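Local coordinates for protein TetR family transcriptional regulator (Mycobacterium smegmatis, PDB 5XS9) that probably binds operator DNA as a dimeric TetR-family regulator, BioQ, controlling genes of biotin metabolism, at residues A[85-90]-A[145-150]. Numbering follows the deposited sequence.
Sequences ALLSHT and VDEQSR
The flat carboxamide of Gln148 carries this contact: Leu86 O lies close to its plane at the NE2 edge. The guanidinium of Arg150, on the same helix, has Glu147 CA over one face, offset toward the rim, while NE and NH2 grip Asp146 OD2 side-on in a salt bridge. In this TetR-family C-terminal domain, helix 129-155 here meets the end of helix 71-87. Leu86 O receives a long, weak bond from His89 N, and the long amide of Gln148 brings it a better donor. With CG anti to the backbone N (chi1 -177°) and an extended chain, NE2 donates to Leu86 O at 3.1 Å, fairly straight (155°) but from above the carbonyl plane. NE2 also lies 2.9 Å from His89 O. With OE1 accepting from Ala93 N, the amide is held at both ends, setting its flip state. Partly exposed Leu87 runs past aliphatic Gln148 CB in the opposite direction, CD2 4.0 Å from it, and crosses Glu147 at about a right angle, CD1 3.7 Å from Glu147 OE1. Buried Glu147 pairs OE2 with Arg83 NH2 in a salt bridge. A water accepts from Gln148 NE2 at 3.0 Å and donates to Leu87 O at 2.6 Å.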
loop_
_atom_site.group_PDB
_atom_site.type_symbol
_atom_site.label_atom_id
_atom_site.label_comp_id
_atom_site.label_asym_id
_atom_site.label_seq_id
_atom_site.Cartn_x
_atom_site.Cartn_y
_atom_site.Cartn_z
ATOM N N ALA A 85 -14.643 5.078 0.678
ATOM C CA ALA A 85 -14.555 5.565 -0.698
ATOM C C ALA A 85 -13.633 4.729 -1.562
ATOM O O ALA A 85 -13.963 4.412 -2.718
ATOM C CB ALA A 85 -14.201 7.025 -0.745
ATOM N N LEU A 86 -12.506 4.267 -1.018
ATOM C CA LEU A 86 -11.621 3.469 -1.796
ATOM C C LEU A 86 -12.249 2.109 -2.139
ATOM O O LEU A 86 -12.080 1.578 -3.245
ATOM C CB LEU A 86 -10.277 3.218 -1.076
ATOM C CG LEU A 86 -9.499 4.462 -0.638
ATOM C CD1 LEU A 86 -8.369 4.110 0.338
ATOM C CD2 LEU A 86 -9.015 5.246 -1.860
ATOM N N LEU A 87 -12.953 1.538 -1.167
ATOM C CA LEU A 87 -13.591 0.229 -1.369
ATOM C C LEU A 87 -14.779 0.228 -2.343
ATOM O O LEU A 87 -15.188 -0.813 -2.784
ATOM C CB LEU A 87 -14.043 -0.360 -0.047
ATOM C CG LEU A 87 -12.872 -0.789 0.827
ATOM C CD1 LEU A 87 -13.472 -1.300 2.130
ATOM C CD2 LEU A 87 -11.977 -1.835 0.189
ATOM N N SER A 88 -15.259 1.399 -2.665
ATOM C CA SER A 88 -16.434 1.619 -3.520
ATOM C C SER A 88 -16.115 1.466 -4.966
ATOM O O SER A 88 -17.037 1.443 -5.730
ATOM C CB SER A 88 -16.994 3.067 -3.299
ATOM O OG SER A 88 -17.515 3.070 -2.025
ATOM N N HIS A 89 -14.829 1.490 -5.368
ATOM C CA HIS A 89 -14.439 1.283 -6.734
ATOM C C HIS A 89 -13.380 0.231 -6.856
ATOM O O HIS A 89 -12.516 0.155 -6.001
ATOM C CB HIS A 89 -13.926 2.584 -7.307
ATOM C CG HIS A 89 -14.936 3.675 -7.210
ATOM N ND1 HIS A 89 -15.949 3.829 -8.132
ATOM C CD2 HIS A 89 -15.175 4.582 -6.226
ATOM C CE1 HIS A 89 -16.740 4.821 -7.759
ATOM N NE2 HIS A 89 -16.308 5.273 -6.592
ATOM N N THR A 90 -13.476 -0.599 -7.905
ATOM C CA THR A 90 -12.444 -1.549 -8.260
ATOM C C THR A 90 -11.032 -0.870 -8.360
ATOM O O THR A 90 -10.830 0.160 -9.011
ATOM C CB THR A 90 -12.735 -2.177 -9.624
ATOM O OG1 THR A 90 -14.092 -2.640 -9.653
ATOM C CG2 THR A 90 -11.750 -3.412 -9.951
ATOM N N VAL A 145 -5.297 -1.341 0.190
ATOM C CA VAL A 145 -4.778 -2.053 -0.933
ATOM C C VAL A 145 -4.770 -3.551 -0.646
ATOM O O VAL A 145 -5.126 -4.346 -1.508
ATOM C CB VAL A 145 -3.334 -1.560 -1.331
ATOM C CG1 VAL A 145 -2.738 -2.465 -2.392
ATOM C CG2 VAL A 145 -3.376 -0.101 -1.835
ATOM N N ASP A 146 -4.321 -3.955 0.532
ATOM C CA ASP A 146 -4.209 -5.349 0.855
ATOM C C ASP A 146 -5.621 -5.988 0.923
ATOM O O ASP A 146 -5.870 -7.051 0.328
ATOM C CB ASP A 146 -3.511 -5.480 2.184
ATOM C CG ASP A 146 -3.372 -6.937 2.664
ATOM O OD1 ASP A 146 -2.439 -7.601 2.284
ATOM O OD2 ASP A 146 -4.195 -7.404 3.458
ATOM N N GLU A 147 -6.540 -5.296 1.587
ATOM C CA GLU A 147 -7.948 -5.767 1.745
ATOM C C GLU A 147 -8.668 -5.963 0.391
ATOM O O GLU A 147 -9.275 -6.981 0.099
ATOM C CB GLU A 147 -8.695 -4.793 2.647
ATOM C CG GLU A 147 -10.178 -5.077 2.839
ATOM C CD GLU A 147 -10.842 -4.014 3.702
ATOM O OE1 GLU A 147 -10.448 -2.818 3.694
ATOM O OE2 GLU A 147 -11.772 -4.389 4.382
ATOM N N GLN A 148 -8.524 -5.004 -0.472
ATOM C CA GLN A 148 -9.182 -5.007 -1.758
ATOM C C GLN A 148 -8.551 -5.973 -2.743
ATOM O O GLN A 148 -9.272 -6.642 -3.498
ATOM C CB GLN A 148 -9.242 -3.558 -2.221
ATOM C CG GLN A 148 -9.945 -3.268 -3.490
ATOM C CD GLN A 148 -10.157 -1.777 -3.634
ATOM O OE1 GLN A 148 -9.190 -0.980 -3.622
ATOM N NE2 GLN A 148 -11.407 -1.385 -3.794
ATOM N N SER A 149 -7.225 -6.143 -2.727
ATOM C CA SER A 149 -6.678 -7.191 -3.472
ATOM C C SER A 149 -7.251 -8.540 -3.045
ATOM O O SER A 149 -7.538 -9.369 -3.890
ATOM C CB SER A 149 -5.168 -7.342 -3.277
ATOM O OG SER A 149 -4.643 -6.125 -3.619
ATOM N N ARG A 150 -7.270 -8.802 -1.768
ATOM C CA ARG A 150 -7.818 -10.061 -1.286
ATOM C C ARG A 150 -9.289 -10.279 -1.647
ATOM O O ARG A 150 -9.638 -11.346 -2.086
ATOM C CB ARG A 150 -7.573 -10.227 0.191
ATOM C CG ARG A 150 -6.080 -10.393 0.467
ATOM C CD ARG A 150 -5.779 -10.804 1.902
ATOM N NE ARG A 150 -5.651 -9.689 2.768
ATOM C CZ ARG A 150 -6.607 -9.246 3.608
ATOM N NH1 ARG A 150 -7.792 -9.882 3.740
ATOM N NH2 ARG A 150 -6.386 -8.124 4.330
HETATM O O HOH W 1 -13.841 -2.980 -2.893
#